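Local coordinates for protein alcohol dehydrogenase IV (Corynebacterium glutamicum, PDB 3IV7) that probably catalyses the nicotinamide-dependent reduction of maleylacetate and may act as an alcohol dehydrogenase, at residues V61-D66 with R81-D86; D90-V95 with A106-T111; M41-E46 with I101-A106. One frame throughout, in Å; residues are numbered along the deposited sequence.

Contact 1: residues V61-D66 with R81-D86; sequences VAIWHD and RAVATD
Val-83 meets Ile-63 and His-65 where helix 74-86 packs on strand 63-65, the outermost strand on one side of the parallel sheet in this alpha/beta fold. Its two methyls divide the work. CG1, anti to the backbone N (chi1 169°), reaches CG2 of Ile-63 at 3.7 Å, and the two branched side chains run at a slant to each other. CG2 approaches the imidazole of His-65 obliquely, 4.2 Å from ND1, a looser contact. No hydrogen bond links the segments, so the join is apolar packing, partly buried, with 123 Å² covered in all.

The strand's alternation sets this up: the CB atoms of Ile-63 and His-65 face the helix, while that of Trp-64 points away from it. On that other side the indole has Val-61 CG1 over its centre, 3.5 Å above the plane, and a stack with His-53.

Farther out, Met-41 of the neighbouring strand touches both Val-83 and His-65, and Leu-103 of helix 98-111 reaches the imidazole. Past the last turn of helix 74-86, Asn-87 packs on Ile-63 and gives a hydrogen bond from its ND2 to Val-83 O.

Contact 2: residues D90-V95 with A106-T111; sequences DLLVCV and AIAMTT
Leu-92 turns its CG anti to its own carbonyl carbon (chi1 -59°) and extends CD1 anti to CA (chi2 175°), which carries that methyl out from strand 91-96 to helix 98-111. Ile-107 answers with CG2 anti to its backbone N, setting this branch against both leucine methyls.

The result is a compact apolar fit. Leu-92 CD1 lies 3.8 Å from Ile-107 CB and almost as near to CG2, so it rests on the branch point of the isoleucine instead of on the end of its chain. Leu-92 CD2 sits beside the same CG2 at 4.1 Å. Ala-108 adds a fringe contact: Leu-92 CD1 is 4.1 Å from its backbone N but 4.5 Å from its CB, evidence that here the methyl meets the helix main chain more than a side chain. All three residues are buried, and the sheet and helix share no hydrogen bond at this point.

Ile-107 also takes part in the end of the helix. Its carbonyl O accepts from Thr-111 N at 3.1 Å and from Thr-111 OG1 at 2.7 Å, the hydroxyl standing 52° out of the carbonyl plane. The same OG1 accepts from Leu-113 N, which ties the last turn to the chain leading into strand 115-119.

Leu-92 is meanwhile backed by Met-41 and Ile-115 of the two flanking strands. The contact joins the first strand and the helix of the beta-alpha-beta unit 91-96, 98-111, 115-119, the repeating element of Rossmann-like domains.

Contact 3: residues M41-E46 with I101-A106; sequences MVIAGE and IGLAKA
Ile-43 supplies the strand side of this contact alone, and it does so with two separate branches. The apolar packing comes first. CD1, at the end of the longer branch, lies against Ala-104 of helix 98-111, 3.9 Å from that residue's CB and 4.0 Å from its CA. CG2 instead meets Leu-103 CD2 at 4.1 Å. Leu-103 has CG anti to its backbone N (chi1 -175°) and CD2 carried on anti to CA, so that its CD2 reaches Ile-43, and the two side chains cross at about a right angle. Each branch of the isoleucine therefore has its own neighbour on the helix. The small methyl of Ala-104 is consistent with the near approach of the main chains, whose CA atoms at Ile-43 and Ala-104 are 7.1 Å apart.

Both elements belong to the parallel sheet and its helical cover in the N-terminal, Rossmann-like part of the iron-containing alcohol dehydrogenase fold. Strand 40-43 is an inner strand there, lying between strands 91-96 and 63-65.

Backbone hydrogen bonding stays inside each element and its neighbours and does not span the contact. Met-41 and Ile-43 pair with Val-93 on one flank of the strand, and Val-42 pairs with Ile-63 and His-65 on the other. The helix keeps its regular spacing, with Lys-105 N bonded to Ile-101 O at 3.0 Å and Ala-106 N to Gly-102 O at 2.9 Å.

Polar side-chain bonding is turned elsewhere. Lys-105 NZ bonds to Ser-125 OG, Thr-128 OG1 and Val-130 O, so this buried amine is satisfied by three oxygens.

Overall arrangement
All three contacts seat helices on the same parallel sheet. Contacts 2 and 3 share helix 98-111 and residue Ala-106, with centres about 7 Å apart; contact 1 uses helix 74-86, its centre about 9 Å from that of contact 2 and 10 Å from that of contact 3. The two helices meet directly: Ala-84 CB is 3.7 Å from Ile-107 CG2, and Arg-81 NE probably bonds Ala-106 O at 2.8 Å. Strands 91-96, 40-43 and 63-65 are successive neighbours, so strand 40-43 links contact 2 to contact 1. Leu-92 CD1 also packs 3.5 Å from Ala-104 O. Along the chain contact 1 is nested within contact 3, whereas contacts 2 and 3 interlock by alternating segments.

Contact 1: residues V61-D66 with R81-D86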
loop_
_atom_site.group_PDB
_atom_site.type_symbol
_atom_site.label_atom_id
_atom_site.label_comp_id
_atom_site.label_asym_id
_atom_site.label_seq_id
_atom_site.Cartn_x
_atom_site.Cartn_y
_atom_site.Cartn_z
ATOM N N VAL A 61 -18.130 -26.982 3.407
ATOM C CA VAL A 61 -18.086 -26.590 2.027
ATOM C C VAL A 61 -19.325 -27.092 1.328
ATOM O O VAL A 61 -19.600 -28.294 1.332
ATOM C CB VAL A 61 -16.866 -27.151 1.351
ATOM C CG1 VAL A 61 -16.970 -26.973 -0.167
ATOM C CG2 VAL A 61 -15.566 -26.462 1.915
ATOM N N ALA A 62 -20.070 -26.173 0.716
ATOM C CA ALA A 62 -21.312 -26.519 0.014
ATOM C C ALA A 62 -21.035 -27.153 -1.340
ATOM O O ALA A 62 -21.709 -28.078 -1.747
ATOM C CB ALA A 62 -22.170 -25.278 -0.159
ATOM N N ILE A 63 -20.067 -26.621 -2.057
ATOM C CA ILE A 63 -19.755 -27.105 -3.406
ATOM C C ILE A 63 -18.252 -27.141 -3.630
ATOM O O ILE A 63 -17.539 -26.195 -3.256
ATOM C CB ILE A 63 -20.369 -26.166 -4.508
ATOM C CG1 ILE A 63 -21.891 -26.292 -4.559
ATOM C CG2 ILE A 63 -19.752 -26.489 -5.880
ATOM C CD1 ILE A 63 -22.412 -27.679 -5.112
ATOM N N TRP A 64 -17.780 -28.237 -4.232
ATOM C CA TRP A 64 -16.395 -28.372 -4.692
ATOM C C TRP A 64 -16.434 -28.356 -6.221
ATOM O O TRP A 64 -17.087 -29.197 -6.827
ATOM C CB TRP A 64 -15.791 -29.691 -4.239
ATOM C CG TRP A 64 -15.851 -29.917 -2.775
ATOM C CD1 TRP A 64 -16.840 -30.533 -2.093
ATOM C CD2 TRP A 64 -14.841 -29.598 -1.826
ATOM N NE1 TRP A 64 -16.537 -30.578 -0.759
ATOM C CE2 TRP A 64 -15.300 -30.029 -0.571
ATOM C CE3 TRP A 64 -13.603 -28.950 -1.908
ATOM C CZ2 TRP A 64 -14.573 -29.841 0.591
ATOM C CZ3 TRP A 64 -12.864 -28.795 -0.765
ATOM C CH2 TRP A 64 -13.358 -29.229 0.482
ATOM N N HIS A 65 -15.763 -27.395 -6.834
ATOM C CA HIS A 65 -15.845 -27.218 -8.264
ATOM C C HIS A 65 -14.469 -27.346 -8.851
ATOM O O HIS A 65 -13.570 -26.572 -8.497
ATOM C CB HIS A 65 -16.448 -25.841 -8.572
ATOM C CG HIS A 65 -16.689 -25.594 -10.024
ATOM N ND1 HIS A 65 -17.830 -26.023 -10.674
ATOM C CD2 HIS A 65 -15.942 -24.949 -10.956
ATOM C CE1 HIS A 65 -17.768 -25.662 -11.945
ATOM N NE2 HIS A 65 -16.634 -25.010 -12.142
ATOM N N ASP A 66 -14.274 -28.340 -9.736
ATOM C CA ASP A 66 -12.962 -28.577 -10.305
ATOM C C ASP A 66 -12.763 -28.259 -11.779
ATOM O O ASP A 66 -11.638 -28.439 -12.297
ATOM C CB ASP A 66 -12.435 -29.973 -9.961
ATOM C CG ASP A 66 -13.231 -31.111 -10.623
ATOM O OD1 ASP A 66 -14.097 -30.868 -11.495
ATOM O OD2 ASP A 66 -12.973 -32.266 -10.243
ATOM N N ARG A 81 -20.715 -20.026 -12.993
ATOM C CA ARG A 81 -21.622 -19.003 -12.461
ATOM C C ARG A 81 -22.947 -19.633 -12.109
ATOM O O ARG A 81 -23.542 -19.285 -11.109
ATOM C CB ARG A 81 -21.841 -17.864 -13.474
ATOM C CG ARG A 81 -20.648 -16.935 -13.628
ATOM C CD ARG A 81 -20.646 -16.226 -14.970
ATOM N NE ARG A 81 -19.485 -15.305 -15.136
ATOM C CZ ARG A 81 -19.132 -14.740 -16.299
ATOM N NH1 ARG A 81 -19.787 -15.027 -17.411
ATOM N NH2 ARG A 81 -18.091 -13.921 -16.357
ATOM N N ALA A 82 -23.410 -20.550 -12.952
ATOM C CA ALA A 82 -24.674 -21.247 -12.723
ATOM C C ALA A 82 -24.622 -22.101 -11.436
ATOM O O ALA A 82 -25.559 -22.087 -10.641
ATOM C CB ALA A 82 -25.020 -22.112 -13.933
ATOM N N VAL A 83 -23.545 -22.859 -11.266
ATOM C CA VAL A 83 -23.336 -23.638 -10.025
ATOM C C VAL A 83 -23.420 -22.715 -8.790
ATOM O O VAL A 83 -24.175 -22.996 -7.825
ATOM C CB VAL A 83 -21.971 -24.382 -10.054
ATOM C CG1 VAL A 83 -21.633 -24.970 -8.692
ATOM C CG2 VAL A 83 -21.992 -25.484 -11.126
ATOM N N ALA A 84 -22.701 -21.588 -8.849
ATOM C CA ALA A 84 -22.736 -20.592 -7.781
ATOM C C ALA A 84 -24.163 -20.129 -7.469
ATOM O O ALA A 84 -24.618 -20.185 -6.316
ATOM C CB ALA A 84 -21.845 -19.360 -8.157
ATOM N N THR A 85 -24.861 -19.668 -8.492
ATOM C CA THR A 85 -26.185 -19.130 -8.314
ATOM C C THR A 85 -27.222 -20.223 -7.934
ATOM O O THR A 85 -28.025 -20.021 -7.032
ATOM C CB THR A 85 -26.652 -18.369 -9.575
ATOM O OG1 THR A 85 -26.657 -19.255 -10.683
ATOM C CG2 THR A 85 -25.736 -17.217 -9.881
ATOM N N ASP A 86 -27.188 -21.363 -8.616
ATOM C CA ASP A 86 -28.133 -22.458 -8.332
ATOM C C ASP A 86 -28.033 -22.970 -6.897
ATOM O O ASP A 86 -29.021 -23.413 -6.322
ATOM C CB ASP A 86 -27.903 -23.643 -9.277
ATOM C CG ASP A 86 -28.337 -23.357 -10.709
ATOM O OD1 ASP A 86 -28.965 -22.305 -10.957
ATOM O OD2 ASP A 86 -28.036 -24.191 -11.588
#

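Contact 2: residues D90-V95 with A106-T111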
loop_
_atom_site.group_PDB
_atom_site.type_symbol
_atom_site.label_atom_id
_atom_site.label_comp_id
_atom_site.label_asym_id
_atom_site.label_seq_id
_atom_site.Cartn_x
_atom_site.Cartn_y
_atom_site.Cartn_z
ATOM N N ASP A 90 -22.513 -18.254 -1.113
ATOM C CA ASP A 90 -22.311 -16.946 -0.549
ATOM C C ASP A 90 -20.837 -16.576 -0.345
ATOM O O ASP A 90 -20.529 -15.462 0.079
ATOM C CB ASP A 90 -23.141 -16.736 0.742
ATOM C CG ASP A 90 -22.671 -17.594 1.915
ATOM O OD1 ASP A 90 -21.770 -18.438 1.743
ATOM O OD2 ASP A 90 -23.241 -17.426 3.033
ATOM N N LEU A 91 -19.941 -17.495 -0.665
ATOM C CA LEU A 91 -18.512 -17.210 -0.639
ATOM C C LEU A 91 -17.813 -18.092 -1.648
ATOM O O LEU A 91 -18.133 -19.284 -1.770
ATOM C CB LEU A 91 -17.938 -17.458 0.759
ATOM C CG LEU A 91 -16.461 -17.078 1.008
ATOM C CD1 LEU A 91 -16.268 -15.592 0.887
ATOM C CD2 LEU A 91 -16.010 -17.570 2.389
ATOM N N LEU A 92 -16.897 -17.488 -2.412
ATOM C CA LEU A 92 -16.000 -18.210 -3.316
ATOM C C LEU A 92 -14.640 -18.370 -2.652
ATOM O O LEU A 92 -14.085 -17.398 -2.117
ATOM C CB LEU A 92 -15.805 -17.417 -4.625
ATOM C CG LEU A 92 -17.059 -17.100 -5.434
ATOM C CD1 LEU A 92 -16.727 -16.220 -6.637
ATOM C CD2 LEU A 92 -17.712 -18.366 -5.853
ATOM N N VAL A 93 -14.106 -19.590 -2.656
ATOM C CA VAL A 93 -12.755 -19.825 -2.164
ATOM C C VAL A 93 -11.975 -20.529 -3.272
ATOM O O VAL A 93 -12.403 -21.545 -3.766
ATOM C CB VAL A 93 -12.706 -20.715 -0.846
ATOM C CG1 VAL A 93 -11.269 -20.851 -0.387
ATOM C CG2 VAL A 93 -13.599 -20.120 0.297
ATOM N N CYS A 94 -10.849 -19.954 -3.702
ATOM C CA CYS A 94 -10.087 -20.589 -4.757
ATOM C C CYS A 94 -8.729 -20.985 -4.288
ATOM O O CYS A 94 -8.049 -20.221 -3.618
ATOM C CB CYS A 94 -10.020 -19.700 -6.012
ATOM S SG CYS A 94 -9.527 -17.954 -5.734
ATOM N N VAL A 95 -8.339 -22.215 -4.606
ATOM C CA VAL A 95 -7.054 -22.740 -4.189
ATOM C C VAL A 95 -6.272 -23.187 -5.424
ATOM O O VAL A 95 -6.638 -24.165 -6.086
ATOM C CB VAL A 95 -7.243 -23.923 -3.278
ATOM C CG1 VAL A 95 -5.858 -24.405 -2.759
ATOM C CG2 VAL A 95 -8.223 -23.558 -2.125
ATOM N N ALA A 106 -14.111 -14.715 -12.741
ATOM C CA ALA A 106 -15.161 -14.736 -13.745
ATOM C C ALA A 106 -16.546 -14.863 -13.076
ATOM O O ALA A 106 -17.505 -14.189 -13.485
ATOM C CB ALA A 106 -14.929 -15.832 -14.766
ATOM N N ILE A 107 -16.633 -15.662 -12.019
ATOM C CA ILE A 107 -17.899 -15.829 -11.280
ATOM C C ILE A 107 -18.301 -14.539 -10.583
ATOM O O ILE A 107 -19.457 -14.145 -10.623
ATOM C CB ILE A 107 -17.830 -16.952 -10.222
ATOM C CG1 ILE A 107 -17.541 -18.301 -10.880
ATOM C CG2 ILE A 107 -19.202 -17.050 -9.471
ATOM C CD1 ILE A 107 -17.187 -19.440 -9.867
ATOM N N ALA A 108 -17.336 -13.883 -9.930
ATOM C CA ALA A 108 -17.607 -12.617 -9.240
ATOM C C ALA A 108 -18.070 -11.501 -10.198
ATOM O O ALA A 108 -18.813 -10.608 -9.804
ATOM C CB ALA A 108 -16.381 -12.178 -8.480
HETATM N N MSE A 109 -17.633 -11.553 -11.450
HETATM C CA MSE A 109 -18.022 -10.524 -12.433
HETATM C C MSE A 109 -19.510 -10.369 -12.537
HETATM O O MSE A 109 -20.009 -9.251 -12.692
HETATM C CB MSE A 109 -17.483 -10.858 -13.817
HETATM C CG MSE A 109 -15.992 -10.771 -13.948
HETATM SE SE MSE A 109 -15.398 -11.465 -15.698
HETATM C CE MSE A 109 -16.126 -10.095 -16.815
ATOM N N THR A 110 -20.228 -11.490 -12.528
ATOM C CA THR A 110 -21.673 -11.467 -12.700
ATOM C C THR A 110 -22.485 -11.609 -11.404
ATOM O O THR A 110 -23.607 -11.170 -11.357
ATOM C CB THR A 110 -22.119 -12.535 -13.662
ATOM O OG1 THR A 110 -21.741 -13.823 -13.159
ATOM C CG2 THR A 110 -21.456 -12.318 -15.033
ATOM N N THR A 111 -21.921 -12.253 -10.389
ATOM C CA THR A 111 -22.638 -12.527 -9.135
ATOM C C THR A 111 -22.297 -11.549 -8.013
ATOM O O THR A 111 -23.014 -11.467 -7.028
ATOM C CB THR A 111 -22.277 -13.931 -8.604
ATOM O OG1 THR A 111 -20.887 -13.972 -8.287
ATOM C CG2 THR A 111 -22.605 -15.016 -9.639
#

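Contact 3: residues M41-E46 with I101-A106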
loop_
_atom_site.group_PDB
_atom_site.type_symbol
_atom_site.label_atom_id
_atom_site.label_comp_id
_atom_site.label_asym_id
_atom_site.label_seq_id
_atom_site.Cartn_x
_atom_site.Cartn_y
_atom_site.Cartn_z
HETATM N N MSE A 41 -18.236 -22.177 -1.674
HETATM C CA MSE A 41 -17.849 -22.899 -2.871
HETATM C C MSE A 41 -16.337 -22.859 -2.991
HETATM O O MSE A 41 -15.741 -21.780 -3.047
HETATM C CB MSE A 41 -18.490 -22.265 -4.092
HETATM C CG MSE A 41 -18.118 -22.907 -5.475
HETATM SE SE MSE A 41 -19.160 -22.013 -6.870
HETATM C CE MSE A 41 -18.528 -22.900 -8.475
ATOM N N VAL A 42 -15.712 -24.038 -3.002
ATOM C CA VAL A 42 -14.261 -24.140 -3.184
ATOM C C VAL A 42 -13.958 -24.505 -4.645
ATOM O O VAL A 42 -14.531 -25.455 -5.214
ATOM C CB VAL A 42 -13.628 -25.178 -2.235
ATOM C CG1 VAL A 42 -12.173 -25.385 -2.568
ATOM C CG2 VAL A 42 -13.765 -24.724 -0.769
ATOM N N ILE A 43 -13.075 -23.734 -5.247
ATOM C CA ILE A 43 -12.726 -23.892 -6.643
ATOM C C ILE A 43 -11.275 -24.298 -6.703
ATOM O O ILE A 43 -10.407 -23.587 -6.191
ATOM C CB ILE A 43 -12.928 -22.553 -7.428
ATOM C CG1 ILE A 43 -14.381 -22.138 -7.395
ATOM C CG2 ILE A 43 -12.419 -22.685 -8.881
ATOM C CD1 ILE A 43 -14.604 -20.675 -7.581
ATOM N N ALA A 44 -11.003 -25.414 -7.356
ATOM C CA ALA A 44 -9.633 -25.912 -7.477
ATOM C C ALA A 44 -9.574 -26.942 -8.623
ATOM O O ALA A 44 -10.487 -27.711 -8.791
ATOM C CB ALA A 44 -9.181 -26.578 -6.137
ATOM N N GLY A 45 -8.517 -26.909 -9.417
ATOM C CA GLY A 45 -8.338 -27.901 -10.466
ATOM C C GLY A 45 -8.095 -29.269 -9.846
ATOM O O GLY A 45 -7.667 -29.369 -8.676
ATOM N N GLU A 46 -8.386 -30.316 -10.616
ATOM C CA GLU A 46 -8.244 -31.721 -10.160
ATOM C C GLU A 46 -6.918 -31.976 -9.469
ATOM O O GLU A 46 -6.872 -32.636 -8.455
ATOM C CB GLU A 46 -8.384 -32.667 -11.351
ATOM C CG GLU A 46 -9.798 -32.711 -11.958
ATOM C CD GLU A 46 -9.826 -33.311 -13.386
ATOM O OE1 GLU A 46 -8.866 -34.030 -13.756
ATOM O OE2 GLU A 46 -10.816 -33.056 -14.125
ATOM N N ILE A 101 -7.806 -18.914 -9.869
ATOM C CA ILE A 101 -8.197 -17.597 -9.414
ATOM C C ILE A 101 -8.983 -16.911 -10.530
ATOM O O ILE A 101 -9.960 -16.191 -10.274
ATOM C CB ILE A 101 -6.972 -16.759 -9.020
ATOM C CG1 ILE A 101 -6.288 -17.364 -7.761
ATOM C CG2 ILE A 101 -7.382 -15.314 -8.756
ATOM C CD1 ILE A 101 -4.830 -16.879 -7.513
ATOM N N GLY A 102 -8.585 -17.167 -11.773
ATOM C CA GLY A 102 -9.261 -16.566 -12.933
ATOM C C GLY A 102 -10.740 -16.941 -13.014
ATOM O O GLY A 102 -11.592 -16.089 -13.352
ATOM N N LEU A 103 -11.057 -18.205 -12.704
ATOM C CA LEU A 103 -12.429 -18.665 -12.742
ATOM C C LEU A 103 -13.249 -18.056 -11.600
ATOM O O LEU A 103 -14.402 -17.666 -11.796
ATOM C CB LEU A 103 -12.501 -20.201 -12.717
ATOM C CG LEU A 103 -13.902 -20.811 -12.869
ATOM C CD1 LEU A 103 -14.557 -20.379 -14.174
ATOM C CD2 LEU A 103 -13.890 -22.375 -12.747
ATOM N N ALA A 104 -12.654 -17.936 -10.422
ATOM C CA ALA A 104 -13.346 -17.320 -9.294
ATOM C C ALA A 104 -13.686 -15.888 -9.674
ATOM O O ALA A 104 -14.796 -15.429 -9.449
ATOM C CB ALA A 104 -12.477 -17.378 -8.007
ATOM N N LYS A 105 -12.751 -15.214 -10.329
ATOM C CA LYS A 105 -12.974 -13.851 -10.768
ATOM C C LYS A 105 -14.120 -13.802 -11.778
ATOM O O LYS A 105 -14.971 -12.927 -11.716
ATOM C CB LYS A 105 -11.696 -13.274 -11.393
ATOM C CG LYS A 105 -10.585 -12.891 -10.386
ATOM C CD LYS A 105 -9.374 -12.338 -11.143
ATOM C CE LYS A 105 -8.455 -11.534 -10.229
ATOM N NZ LYS A 105 -7.271 -11.039 -10.948
ATOM N N ALA A 106 -14.111 -14.715 -12.741
ATOM C CA ALA A 106 -15.161 -14.736 -13.745
ATOM C C ALA A 106 -16.546 -14.863 -13.076
ATOM O O ALA A 106 -17.505 -14.189 -13.485
ATOM C CB ALA A 106 -14.929 -15.832 -14.766
#